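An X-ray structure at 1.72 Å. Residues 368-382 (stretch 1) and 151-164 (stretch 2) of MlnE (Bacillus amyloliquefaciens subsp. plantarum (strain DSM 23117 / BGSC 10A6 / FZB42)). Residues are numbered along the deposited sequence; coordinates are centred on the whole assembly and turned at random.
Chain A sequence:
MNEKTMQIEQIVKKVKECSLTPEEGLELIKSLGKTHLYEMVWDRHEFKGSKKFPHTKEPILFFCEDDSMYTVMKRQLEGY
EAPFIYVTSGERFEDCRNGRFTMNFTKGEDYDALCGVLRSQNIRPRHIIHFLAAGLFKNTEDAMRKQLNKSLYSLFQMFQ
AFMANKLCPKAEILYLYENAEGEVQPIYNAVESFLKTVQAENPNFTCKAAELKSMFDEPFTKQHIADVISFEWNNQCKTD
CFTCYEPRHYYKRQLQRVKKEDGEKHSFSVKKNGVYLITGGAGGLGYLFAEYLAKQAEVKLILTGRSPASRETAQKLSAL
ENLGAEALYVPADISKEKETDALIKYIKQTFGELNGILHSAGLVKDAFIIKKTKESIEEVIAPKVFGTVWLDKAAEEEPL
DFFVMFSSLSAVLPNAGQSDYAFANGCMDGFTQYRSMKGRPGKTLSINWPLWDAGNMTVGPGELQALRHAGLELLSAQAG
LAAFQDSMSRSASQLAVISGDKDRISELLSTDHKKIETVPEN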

# COMPACT_ATOMS: atom_id res chain seq x y z
N PHE A 368 11.25 -13.62 -2.45
CA PHE A 368 12.13 -12.66 -1.85
C PHE A 368 12.61 -11.73 -2.96
O PHE A 368 12.71 -12.10 -4.14
CB PHE A 368 13.37 -13.36 -1.19
CG PHE A 368 13.14 -13.84 0.24
CD1 PHE A 368 11.96 -14.47 0.60
CD2 PHE A 368 14.15 -13.69 1.20
CE1 PHE A 368 11.76 -14.93 1.88
CE2 PHE A 368 13.98 -14.17 2.50
CZ PHE A 368 12.77 -14.79 2.83
N ILE A 369 12.96 -10.52 -2.57
CA ILE A 369 13.49 -9.52 -3.49
C ILE A 369 14.65 -10.07 -4.32
O ILE A 369 14.73 -9.77 -5.50
CB ILE A 369 13.96 -8.27 -2.67
CG1 ILE A 369 12.79 -7.37 -2.40
CG2 ILE A 369 14.99 -7.42 -3.44
CD1 ILE A 369 12.29 -6.71 -3.68
N ILE A 370 15.52 -10.86 -3.71
CA ILE A 370 16.70 -11.44 -4.43
C ILE A 370 16.27 -12.32 -5.60
O ILE A 370 17.04 -12.46 -6.51
CB ILE A 370 17.69 -12.25 -3.52
CG1 ILE A 370 16.98 -13.31 -2.65
CG2 ILE A 370 18.43 -11.33 -2.59
CD1 ILE A 370 17.87 -14.15 -1.73
N LYS A 371 15.06 -12.90 -5.56
CA LYS A 371 14.54 -13.78 -6.61
C LYS A 371 13.42 -13.17 -7.44
O LYS A 371 12.99 -13.77 -8.42
CB LYS A 371 14.01 -15.05 -5.97
CG LYS A 371 15.04 -15.73 -5.07
CD LYS A 371 15.64 -16.99 -5.66
CE LYS A 371 14.71 -18.18 -5.40
NZ LYS A 371 15.43 -19.49 -5.39
N LYS A 372 12.93 -12.00 -7.06
CA LYS A 372 11.91 -11.35 -7.86
C LYS A 372 12.46 -10.90 -9.17
O LYS A 372 13.60 -10.60 -9.30
CB LYS A 372 11.37 -10.07 -7.18
CG LYS A 372 10.25 -10.30 -6.20
CD LYS A 372 8.91 -10.44 -6.86
CE LYS A 372 7.85 -10.88 -5.86
NZ LYS A 372 6.60 -11.01 -6.61
N THR A 373 11.58 -10.82 -10.14
CA THR A 373 11.86 -10.12 -11.39
C THR A 373 10.94 -8.97 -11.53
O THR A 373 9.87 -8.91 -10.92
CB THR A 373 11.61 -11.01 -12.60
OG1 THR A 373 10.21 -11.29 -12.71
CG2 THR A 373 12.39 -12.29 -12.55
N LYS A 374 11.34 -8.04 -12.38
CA LYS A 374 10.57 -6.87 -12.62
C LYS A 374 9.21 -7.22 -13.14
O LYS A 374 8.22 -6.59 -12.74
CB LYS A 374 11.28 -6.01 -13.65
CG LYS A 374 10.65 -4.67 -13.90
CD LYS A 374 11.30 -4.03 -15.13
CE LYS A 374 11.10 -2.52 -15.08
NZ LYS A 374 9.68 -2.12 -15.29
N GLU A 375 9.14 -8.22 -14.02
CA GLU A 375 7.89 -8.68 -14.56
C GLU A 375 6.92 -9.23 -13.54
O GLU A 375 5.72 -9.03 -13.67
CB GLU A 375 8.13 -9.74 -15.64
CG GLU A 375 8.69 -9.08 -16.92
CD GLU A 375 10.20 -8.81 -16.87
OE1 GLU A 375 10.94 -9.37 -16.01
OE2 GLU A 375 10.64 -7.99 -17.70
N SER A 376 7.42 -9.95 -12.56
CA SER A 376 6.63 -10.46 -11.50
C SER A 376 6.02 -9.34 -10.65
O SER A 376 4.84 -9.40 -10.27
CB SER A 376 7.51 -11.34 -10.64
OG SER A 376 6.75 -11.86 -9.61
N ILE A 377 6.84 -8.35 -10.32
CA ILE A 377 6.37 -7.14 -9.60
C ILE A 377 5.25 -6.47 -10.42
O ILE A 377 4.17 -6.20 -9.86
CB ILE A 377 7.51 -6.16 -9.35
CG1 ILE A 377 8.54 -6.84 -8.45
CG2 ILE A 377 6.96 -4.90 -8.72
CD1 ILE A 377 9.83 -6.06 -8.28
N GLU A 378 5.47 -6.24 -11.72
CA GLU A 378 4.45 -5.62 -12.60
C GLU A 378 3.12 -6.34 -12.53
O GLU A 378 2.07 -5.70 -12.48
CB GLU A 378 4.85 -5.54 -14.07
CG GLU A 378 6.09 -4.70 -14.32
CD GLU A 378 6.72 -4.85 -15.73
OE1 GLU A 378 6.58 -5.88 -16.42
OE2 GLU A 378 7.38 -3.88 -16.12
N GLU A 379 3.19 -7.68 -12.55
CA GLU A 379 1.99 -8.49 -12.43
C GLU A 379 1.29 -8.36 -11.13
O GLU A 379 0.07 -8.25 -11.10
CB GLU A 379 2.31 -9.99 -12.62
CG GLU A 379 2.65 -10.29 -14.06
CD GLU A 379 2.95 -11.78 -14.19
OE1 GLU A 379 2.01 -12.58 -13.93
OE2 GLU A 379 4.10 -12.11 -14.39
N VAL A 380 2.01 -8.41 -10.03
CA VAL A 380 1.38 -8.32 -8.71
C VAL A 380 0.75 -6.95 -8.47
O VAL A 380 -0.32 -6.87 -7.86
CB VAL A 380 2.39 -8.66 -7.62
CG1 VAL A 380 1.92 -8.24 -6.25
CG2 VAL A 380 2.73 -10.13 -7.68
N ILE A 381 1.41 -5.87 -8.91
CA ILE A 381 0.90 -4.55 -8.59
C ILE A 381 -0.24 -4.10 -9.53
O ILE A 381 -1.00 -3.19 -9.14
CB ILE A 381 1.98 -3.44 -8.56
CG1 ILE A 381 2.48 -3.06 -9.94
CG2 ILE A 381 3.09 -3.84 -7.59
CD1 ILE A 381 3.42 -1.84 -9.91
N ALA A 382 -0.34 -4.69 -10.72
CA ALA A 382 -1.26 -4.18 -11.74
C ALA A 382 -2.68 -3.96 -11.22
O ALA A 382 -3.22 -2.90 -11.44
CB ALA A 382 -1.31 -5.15 -12.95
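Stretch 2 151-164: SLYSLFQMFQAFMA

Stretch 2 is helical throughout, continuing a helix that begins earlier in the chain and carrying a wider pi-type turn at 151-153. Stretch 1 starts as loop and turn, then enters a helix at Lys374, where Thr373 takes the N-cap position and its OG1 accepts from Ser376 N at 3.1 Å. The two helices run roughly antiparallel, at 146°, with axes 11.5 Å apart at closest approach, a wide spacing filled by large side chains. The backbones come closer at the turn: the CA atoms of Ile370 and Gln160 lie 5.5 Å apart, against 7.6 Å for those of Lys374 and Tyr153.

Because the directions oppose, the N-terminal part of stretch 2 meets the helix of stretch 1 and its later turns meet the loop. Tyr153 is the knob, seated among Lys374, Ile377, Glu378 and Ile381. Tyr153 CE1 is 3.6 Å from Ile377 CG2, while Lys374 NZ stands 4.2 Å from the Tyr153 ring centroid, almost on the normal, in a cation-pi contact. Lys374 NZ also forms a salt bridge with Glu378 OE2 at 3.0 Å, so one ammonium serves both ring and carboxylate. Leu152 extends the apolar patch, its CD2 lying 3.8 Å from Ile377 CG2 and 4.0 Å from Ile381 CD1.

One turn along, Phe156 receives Ile377 CD1 over one face, 3.6 Å from the ring centroid, and Ile369 CD1 at its edge, 3.8 Å from Phe156 CD1. Beyond it, Gln160 binds two backbone carbonyls of the turn: its NE2 donates to Lys372 O at 2.8 Å and to Ile369 O at 2.9 Å, pinning irregular backbone to a regular helix. Met163 closes the contact, its CE 3.4 Å from Ile370 CG2 and 3.8 Å from Ile369 CG2. The contact combines apolar packing, one ammonium over a tyrosine face, and one amide that bridges two carbonyls.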

# COMPACT_ATOMS: atom_id res chain seq x y z
N SER A 151 10.61 5.18 -7.72
CA SER A 151 10.42 4.76 -6.35
C SER A 151 10.57 3.24 -6.27
O SER A 151 11.67 2.73 -6.14
CB SER A 151 9.08 5.26 -5.78
OG SER A 151 7.93 4.89 -6.58
N LEU A 152 9.47 2.51 -6.42
CA LEU A 152 9.47 1.04 -6.33
C LEU A 152 10.48 0.36 -7.21
O LEU A 152 11.30 -0.45 -6.72
CB LEU A 152 8.05 0.51 -6.67
CG LEU A 152 7.90 -1.03 -6.80
CD1 LEU A 152 8.12 -1.66 -5.43
CD2 LEU A 152 6.56 -1.34 -7.45
N TYR A 153 10.50 0.69 -8.50
CA TYR A 153 11.39 -0.02 -9.36
C TYR A 153 12.88 0.33 -9.16
O TYR A 153 13.73 -0.55 -9.17
CB TYR A 153 10.97 0.05 -10.82
CG TYR A 153 9.68 -0.73 -11.11
CD1 TYR A 153 9.63 -2.10 -10.98
CD2 TYR A 153 8.54 -0.09 -11.51
CE1 TYR A 153 8.44 -2.82 -11.24
CE2 TYR A 153 7.34 -0.79 -11.76
CZ TYR A 153 7.30 -2.14 -11.64
OH TYR A 153 6.12 -2.77 -11.89
N SER A 154 13.17 1.59 -8.92
CA SER A 154 14.53 2.01 -8.70
C SER A 154 15.03 1.31 -7.43
O SER A 154 16.15 0.80 -7.35
CB SER A 154 14.59 3.55 -8.47
OG SER A 154 15.94 3.83 -8.01
N LEU A 155 14.20 1.28 -6.41
CA LEU A 155 14.59 0.62 -5.16
C LEU A 155 14.75 -0.88 -5.32
O LEU A 155 15.63 -1.45 -4.72
CB LEU A 155 13.58 0.93 -4.03
CG LEU A 155 13.67 2.33 -3.37
CD1 LEU A 155 12.42 2.52 -2.55
CD2 LEU A 155 14.95 2.59 -2.55
N PHE A 156 13.88 -1.49 -6.10
CA PHE A 156 14.02 -2.91 -6.37
C PHE A 156 15.36 -3.18 -7.07
O PHE A 156 16.11 -4.06 -6.60
CB PHE A 156 12.88 -3.38 -7.22
CG PHE A 156 13.17 -4.64 -7.96
CD1 PHE A 156 13.27 -5.83 -7.27
CD2 PHE A 156 13.32 -4.61 -9.31
CE1 PHE A 156 13.55 -7.00 -7.95
CE2 PHE A 156 13.60 -5.77 -9.98
CZ PHE A 156 13.69 -6.97 -9.31
N GLN A 157 15.67 -2.41 -8.13
CA GLN A 157 16.95 -2.57 -8.81
C GLN A 157 18.13 -2.38 -7.82
O GLN A 157 19.13 -3.14 -7.83
CB GLN A 157 17.12 -1.69 -10.03
CG GLN A 157 16.09 -1.84 -11.16
CD GLN A 157 16.03 -3.21 -11.82
OE1 GLN A 157 15.13 -3.53 -12.64
NE2 GLN A 157 17.03 -4.00 -11.52
N MET A 158 18.02 -1.36 -6.97
CA MET A 158 19.09 -1.02 -6.07
C MET A 158 19.31 -2.12 -5.06
O MET A 158 20.42 -2.57 -4.88
CB MET A 158 18.78 0.30 -5.37
CG MET A 158 19.87 0.70 -4.37
SD MET A 158 19.31 1.98 -3.20
CE MET A 158 18.38 0.91 -2.07
N PHE A 159 18.24 -2.61 -4.43
CA PHE A 159 18.43 -3.65 -3.41
C PHE A 159 18.87 -4.96 -4.04
O PHE A 159 19.74 -5.62 -3.51
CB PHE A 159 17.16 -3.89 -2.63
CG PHE A 159 16.84 -2.84 -1.65
CD1 PHE A 159 17.71 -2.59 -0.60
CD2 PHE A 159 15.64 -2.15 -1.71
CE1 PHE A 159 17.42 -1.63 0.34
CE2 PHE A 159 15.35 -1.19 -0.76
CZ PHE A 159 16.23 -0.93 0.26
N GLN A 160 18.33 -5.32 -5.18
CA GLN A 160 18.74 -6.53 -5.79
C GLN A 160 20.24 -6.49 -6.17
O GLN A 160 20.96 -7.45 -5.93
CB GLN A 160 17.87 -6.87 -6.95
CG GLN A 160 17.91 -8.33 -7.29
CD GLN A 160 16.96 -8.70 -8.43
OE1 GLN A 160 17.21 -8.34 -9.58
NE2 GLN A 160 15.92 -9.50 -8.11
N ALA A 161 20.66 -5.41 -6.81
CA ALA A 161 22.06 -5.23 -7.20
C ALA A 161 22.93 -5.20 -5.97
O ALA A 161 24.02 -5.82 -5.99
CB ALA A 161 22.24 -3.93 -7.99
N PHE A 162 22.52 -4.46 -4.92
CA PHE A 162 23.37 -4.40 -3.73
C PHE A 162 23.58 -5.78 -3.13
O PHE A 162 24.69 -6.07 -2.66
CB PHE A 162 22.80 -3.53 -2.63
CG PHE A 162 22.98 -2.04 -2.87
CD1 PHE A 162 23.47 -1.55 -4.07
CD2 PHE A 162 22.56 -1.15 -1.87
CE1 PHE A 162 23.63 -0.18 -4.23
CE2 PHE A 162 22.70 0.20 -2.06
CZ PHE A 162 23.24 0.67 -3.25
N MET A 163 22.52 -6.60 -3.11
CA MET A 163 22.69 -7.92 -2.48
C MET A 163 23.50 -8.81 -3.38
O MET A 163 24.37 -9.56 -2.89
CB MET A 163 21.34 -8.51 -2.08
CG MET A 163 20.77 -7.72 -0.90
SD MET A 163 19.23 -8.41 -0.23
CE MET A 163 18.23 -8.04 -1.64
N ALA A 164 23.25 -8.74 -4.69
CA ALA A 164 23.93 -9.63 -5.58
C ALA A 164 25.41 -9.36 -5.61
O ALA A 164 26.21 -10.28 -5.79
CB ALA A 164 23.38 -9.54 -7.00